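Local structure of cystalysin (1C7N) at residues A[305-310]-A[319-324]; A[311-316]-A[385-390]. The protein belongs to the class I and II aminotransferase family and holds pyridoxal-5'-phosphate in its pocket. One frame throughout, in Å; residues are numbered along the deposited sequence.

Contact 1: A[305-310]-A[319-324]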
loop_
_atom_site.group_PDB
_atom_site.type_symbol
_atom_site.label_atom_id
_atom_site.label_comp_id
_atom_site.label_asym_id
_atom_site.label_seq_id
_atom_site.Cartn_x
_atom_site.Cartn_y
_atom_site.Cartn_z
ATOM N N ILE A 305 -17.868 29.795 12.223
ATOM C CA ILE A 305 -18.257 29.587 13.619
ATOM C C ILE A 305 -17.040 29.855 14.515
ATOM O O ILE A 305 -17.147 30.515 15.553
ATOM C CB ILE A 305 -18.754 28.135 13.857
ATOM C CG1 ILE A 305 -20.095 27.925 13.148
ATOM C CG2 ILE A 305 -18.898 27.856 15.364
ATOM C CD1 ILE A 305 -20.659 26.523 13.307
ATOM N N VAL A 306 -15.883 29.350 14.093
ATOM C CA VAL A 306 -14.642 29.519 14.844
ATOM C C VAL A 306 -14.252 31.000 14.885
ATOM O O VAL A 306 -14.001 31.555 15.952
ATOM C CB VAL A 306 -13.485 28.697 14.203
ATOM C CG1 VAL A 306 -12.185 28.916 14.965
ATOM C CG2 VAL A 306 -13.844 27.209 14.203
ATOM N N LYS A 307 -14.203 31.628 13.718
ATOM C CA LYS A 307 -13.854 33.040 13.620
ATOM C C LYS A 307 -14.751 33.863 14.538
ATOM O O LYS A 307 -14.269 34.688 15.322
ATOM C CB LYS A 307 -14.004 33.507 12.170
ATOM C CG LYS A 307 -13.786 34.999 11.938
ATOM C CD LYS A 307 -13.846 35.311 10.448
ATOM C CE LYS A 307 -14.059 36.791 10.170
ATOM N NZ LYS A 307 -13.008 37.646 10.779
ATOM N N ASP A 308 -16.054 33.630 14.449
ATOM C CA ASP A 308 -17.012 34.357 15.273
ATOM C C ASP A 308 -16.817 34.113 16.764
ATOM O O ASP A 308 -16.920 35.038 17.571
ATOM C CB ASP A 308 -18.440 33.980 14.872
ATOM C CG ASP A 308 -19.481 34.638 15.754
ATOM O OD1 ASP A 308 -19.946 33.991 16.716
ATOM O OD2 ASP A 308 -19.820 35.812 15.490
ATOM N N PHE A 309 -16.536 32.867 17.130
ATOM C CA PHE A 309 -16.345 32.520 18.527
ATOM C C PHE A 309 -15.290 33.385 19.202
ATOM O O PHE A 309 -15.508 33.890 20.301
ATOM C CB PHE A 309 -15.948 31.055 18.672
ATOM C CG PHE A 309 -15.526 30.689 20.059
ATOM C CD1 PHE A 309 -16.470 30.518 21.064
ATOM C CD2 PHE A 309 -14.176 30.569 20.377
ATOM C CE1 PHE A 309 -16.076 30.233 22.368
ATOM C CE2 PHE A 309 -13.772 30.283 21.674
ATOM C CZ PHE A 309 -14.724 30.115 22.673
ATOM N N PHE A 310 -14.143 33.556 18.556
ATOM C CA PHE A 310 -13.094 34.367 19.155
ATOM C C PHE A 310 -13.387 35.868 19.119
ATOM O O PHE A 310 -13.013 36.592 20.041
ATOM C CB PHE A 310 -11.745 34.064 18.500
ATOM C CG PHE A 310 -11.271 32.652 18.728
ATOM C CD1 PHE A 310 -11.384 31.693 17.726
ATOM C CD2 PHE A 310 -10.738 32.273 19.958
ATOM C CE1 PHE A 310 -10.973 30.375 17.951
ATOM C CE2 PHE A 310 -10.326 30.958 20.189
ATOM C CZ PHE A 310 -10.444 30.012 19.183
ATOM N N ALA A 319 -8.867 33.852 14.316
ATOM C CA ALA A 319 -9.148 32.678 13.496
ATOM C C ALA A 319 -9.681 33.176 12.151
ATOM O O ALA A 319 -10.887 33.201 11.919
ATOM C CB ALA A 319 -10.187 31.782 14.176
ATOM N N PRO A 320 -8.776 33.603 11.256
ATOM C CA PRO A 320 -9.150 34.106 9.930
ATOM C C PRO A 320 -9.724 33.006 9.042
ATOM O O PRO A 320 -9.383 31.830 9.193
ATOM C CB PRO A 320 -7.827 34.635 9.371
ATOM C CG PRO A 320 -6.998 34.906 10.599
ATOM C CD PRO A 320 -7.330 33.751 11.483
ATOM N N LEU A 321 -10.587 33.384 8.107
ATOM C CA LEU A 321 -11.153 32.403 7.193
ATOM C C LEU A 321 -10.016 31.886 6.322
ATOM O O LEU A 321 -9.025 32.582 6.110
ATOM C CB LEU A 321 -12.232 33.045 6.311
ATOM C CG LEU A 321 -13.419 33.686 7.037
ATOM C CD1 LEU A 321 -14.466 34.097 6.009
ATOM C CD2 LEU A 321 -14.021 32.706 8.041
ATOM N N ILE A 322 -10.147 30.663 5.823
ATOM C CA ILE A 322 -9.122 30.079 4.969
ATOM C C ILE A 322 -9.621 30.046 3.528
ATOM O O ILE A 322 -10.811 30.215 3.275
ATOM C CB ILE A 322 -8.785 28.653 5.420
ATOM C CG1 ILE A 322 -10.065 27.816 5.470
ATOM C CG2 ILE A 322 -8.094 28.688 6.789
ATOM C CD1 ILE A 322 -9.845 26.387 5.911
ATOM N N GLU A 323 -8.711 29.823 2.588
ATOM C CA GLU A 323 -9.073 29.778 1.176
ATOM C C GLU A 323 -9.289 28.340 0.694
ATOM O O GLU A 323 -10.099 28.089 -0.206
ATOM C CB GLU A 323 -7.976 30.449 0.343
ATOM C CG GLU A 323 -7.473 31.764 0.937
ATOM C CD GLU A 323 -6.458 32.474 0.051
ATOM O OE1 GLU A 323 -5.653 31.787 -0.615
ATOM O OE2 GLU A 323 -6.457 33.723 0.036
ATOM N N GLY A 324 -8.571 27.402 1.307
ATOM C CA GLY A 324 -8.670 25.999 0.935
ATOM C C GLY A 324 -8.354 25.064 2.087
ATOM O O GLY A 324 -7.868 25.505 3.127
HETATM O O HOH W 1 -11.581 35.597 15.115
#
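The ring of Phe-310 meets the methyl of Ala-319 obliquely, CD1 lying 3.7 Å from Ala-319 CB. One face of that ring takes the edge of Phe-309 from the same helix, with Phe-309 CD2 over its centre and Phe-310 CE2 in the plane of the Phe-309 ring; Val-306 CG1 lies at the Phe-310 edge, in plane. The same Val-306 CG1 reaches Ala-319 CB at 3.6 Å, so a valine and a phenylalanine one helical turn apart share one methyl. The valine branch is put there by its first torsion, CG1 standing anti to the backbone N (chi1 178°). Alanine thus shows how a small residue lets a loop lie close against a helix: the CA atoms of Lys-307 and Ala-319 are 4.7 Å apart. Lys-307 lays its aliphatic part over the loop, with CB 3.1 Å from Ala-319 O and CD 3.6 Å from Leu-321 CD2. The side chains of Lys-307 and Leu-321 cross at about a right angle. The lysine amino end turns off to a salt bridge with Glu-311. No direct hydrogen bond joins the segments; instead a water donates to Lys-307 O at 2.8 Å and weakly accepts from Ala-319 N. The contact packs the last turns of helix 289-313 against the loop leading into strand 327-331, whose Gln-328 and Ile-330 touch Val-306, while Ile-305 and Phe-309 reach helix 376-393.

Contact 2: A[311-316]-A[385-390]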
loop_
_atom_site.group_PDB
_atom_site.type_symbol
_atom_site.label_atom_id
_atom_site.label_comp_id
_atom_site.label_asym_id
_atom_site.label_seq_id
_atom_site.Cartn_x
_atom_site.Cartn_y
_atom_site.Cartn_z
ATOM N N GLU A 311 -14.056 36.341 18.073
ATOM C CA GLU A 311 -14.388 37.763 17.998
ATOM C C GLU A 311 -15.337 38.114 19.141
ATOM O O GLU A 311 -15.293 39.213 19.689
ATOM C CB GLU A 311 -15.073 38.100 16.669
ATOM C CG GLU A 311 -14.257 37.789 15.438
ATOM C CD GLU A 311 -14.990 38.145 14.159
ATOM O OE1 GLU A 311 -16.228 37.990 14.125
ATOM O OE2 GLU A 311 -14.327 38.563 13.188
ATOM N N VAL A 312 -16.193 37.166 19.503
ATOM C CA VAL A 312 -17.170 37.378 20.565
ATOM C C VAL A 312 -16.698 37.090 21.993
ATOM O O VAL A 312 -17.059 37.810 22.928
ATOM C CB VAL A 312 -18.441 36.526 20.310
ATOM C CG1 VAL A 312 -19.353 36.569 21.524
ATOM C CG2 VAL A 312 -19.174 37.033 19.071
ATOM N N ASN A 313 -15.887 36.051 22.162
ATOM C CA ASN A 313 -15.438 35.653 23.493
ATOM C C ASN A 313 -13.998 35.967 23.884
ATOM O O ASN A 313 -13.731 36.309 25.036
ATOM C CB ASN A 313 -15.689 34.154 23.666
ATOM C CG ASN A 313 -17.154 33.792 23.512
ATOM O OD1 ASN A 313 -17.963 34.043 24.404
ATOM N ND2 ASN A 313 -17.505 33.209 22.372
ATOM N N HIS A 314 -13.070 35.831 22.942
ATOM C CA HIS A 314 -11.660 36.090 23.214
ATOM C C HIS A 314 -11.047 36.731 21.976
ATOM O O HIS A 314 -10.295 36.094 21.242
ATOM C CB HIS A 314 -10.963 34.768 23.559
ATOM C CG HIS A 314 -11.607 34.039 24.696
ATOM N ND1 HIS A 314 -11.363 34.355 26.016
ATOM C CD2 HIS A 314 -12.555 33.073 24.711
ATOM C CE1 HIS A 314 -12.135 33.617 26.794
ATOM N NE2 HIS A 314 -12.869 32.831 26.027
ATOM N N PRO A 315 -11.361 38.021 21.745
ATOM C CA PRO A 315 -10.928 38.875 20.634
ATOM C C PRO A 315 -9.437 38.901 20.301
ATOM O O PRO A 315 -9.064 39.159 19.156
ATOM C CB PRO A 315 -11.421 40.263 21.052
ATOM C CG PRO A 315 -12.573 39.987 21.912
ATOM C CD PRO A 315 -12.110 38.820 22.733
ATOM N N GLU A 316 -8.583 38.649 21.290
ATOM C CA GLU A 316 -7.146 38.687 21.049
ATOM C C GLU A 316 -6.651 37.476 20.268
ATOM O O GLU A 316 -5.552 37.489 19.717
ATOM C CB GLU A 316 -6.372 38.814 22.373
ATOM C CG GLU A 316 -6.311 37.561 23.251
ATOM C CD GLU A 316 -7.574 37.317 24.057
ATOM O OE1 GLU A 316 -7.526 36.475 24.981
ATOM O OE2 GLU A 316 -8.614 37.952 23.775
ATOM N N ARG A 385 -15.911 24.263 25.511
ATOM C CA ARG A 385 -14.997 23.684 26.503
ATOM C C ARG A 385 -13.792 24.611 26.607
ATOM O O ARG A 385 -13.288 24.889 27.698
ATOM C CB ARG A 385 -14.492 22.309 26.069
ATOM C CG ARG A 385 -15.340 21.149 26.505
ATOM C CD ARG A 385 -14.478 19.908 26.660
ATOM N NE ARG A 385 -13.789 19.546 25.419
ATOM C CZ ARG A 385 -14.409 19.132 24.317
ATOM N NH1 ARG A 385 -15.734 19.033 24.296
ATOM N NH2 ARG A 385 -13.703 18.799 23.242
ATOM N N LEU A 386 -13.335 25.070 25.447
ATOM C CA LEU A 386 -12.197 25.973 25.344
ATOM C C LEU A 386 -12.551 27.282 26.046
ATOM O O LEU A 386 -11.744 27.845 26.785
ATOM C CB LEU A 386 -11.908 26.261 23.869
ATOM C CG LEU A 386 -10.508 26.655 23.403
ATOM C CD1 LEU A 386 -10.657 27.639 22.243
ATOM C CD2 LEU A 386 -9.705 27.274 24.525
ATOM N N ASN A 387 -13.770 27.750 25.797
ATOM C CA ASN A 387 -14.280 28.986 26.383
ATOM C C ASN A 387 -14.151 28.965 27.904
ATOM O O ASN A 387 -13.606 29.894 28.497
ATOM C CB ASN A 387 -15.746 29.179 25.974
ATOM C CG ASN A 387 -16.252 30.585 26.240
ATOM O OD1 ASN A 387 -15.477 31.542 26.258
ATOM N ND2 ASN A 387 -17.566 30.719 26.425
ATOM N N LYS A 388 -14.650 27.904 28.534
ATOM C CA LYS A 388 -14.569 27.790 29.988
ATOM C C LYS A 388 -13.120 27.682 30.461
ATOM O O LYS A 388 -12.750 28.249 31.490
ATOM C CB LYS A 388 -15.360 26.578 30.487
ATOM C CG LYS A 388 -16.867 26.689 30.291
ATOM C CD LYS A 388 -17.615 25.863 31.327
ATOM C CE LYS A 388 -19.122 25.917 31.115
ATOM N NZ LYS A 388 -19.526 25.297 29.822
ATOM N N ALA A 389 -12.304 26.956 29.702
ATOM C CA ALA A 389 -10.896 26.776 30.041
ATOM C C ALA A 389 -10.137 28.102 29.974
ATOM O O ALA A 389 -9.324 28.409 30.856
ATOM C CB ALA A 389 -10.262 25.752 29.102
ATOM N N LEU A 390 -10.402 28.884 28.931
ATOM C CA LEU A 390 -9.750 30.175 28.772
ATOM C C LEU A 390 -10.186 31.123 29.884
ATOM O O LEU A 390 -9.371 31.863 30.431
ATOM C CB LEU A 390 -10.082 30.785 27.406
ATOM C CG LEU A 390 -9.331 30.196 26.204
ATOM C CD1 LEU A 390 -9.786 30.874 24.926
ATOM C CD2 LEU A 390 -7.835 30.386 26.392
#
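His-314 and Asn-387 meet with their planes steeply inclined, ring and amide 77° apart, and the ring gives its NE2 proton to Asn-387 OD1 at 2.9 Å. The bond is bent, 146° at the hydrogen; the donor lies in the carbonyl plane of the amide, whereas the oxygen is tilted 19° out of the imidazole plane. The first torsion of Asn-387 turns its amide away from the backbone N and out toward the histidine, and its ND2 is held by Glu-384 one turn earlier, which fixes the rotation of the amide and leaves OD1 to the histidine. Over one face of the same imidazole comes Leu-390, whose CD1 makes a CH-pi contact 3.6 Å from the ring centroid, displaced toward the rim. The ring is therefore gripped by residues three apart on one helix, one at its edge and one on its face. Asn-313 adds a lesser touch, its CB 3.7 Å from Asn-387 OD1, while its own ND2 turns back to Phe-309 O. Such mixed polar and CH-pi anchoring here ties the C-terminal end of helix 289-313 and the turn after it to helix 376-393, a helix-to-helix junction in the C-terminal part of this PLP-dependent aminotransferase fold.

In the fold
Contacts 1 and 2 draw on successive parts of helix 289-313, and their centres lie about 13 Å apart. Aromatic side chains of the first reach segment 385-390 of contact 2: Phe-309 CZ packs 3.6 Å from Asn-387 CB, and Phe-310 CZ lies 3.9 Å from Leu-386 CD1. One helix is thereby held to the loop before strand 327-331 through 305-310 and to helix 376-393 through Ile-305, Phe-309, Phe-310, Asn-313 and His-314. Both contacts lie on the same side of the chain's centre, the centre of contact 1 about 18 Å and that of contact 2 about 28 Å from it. Neither includes a residue of the pyridoxal-5'-phosphate pocket, such as Lys-238 or Asp-203.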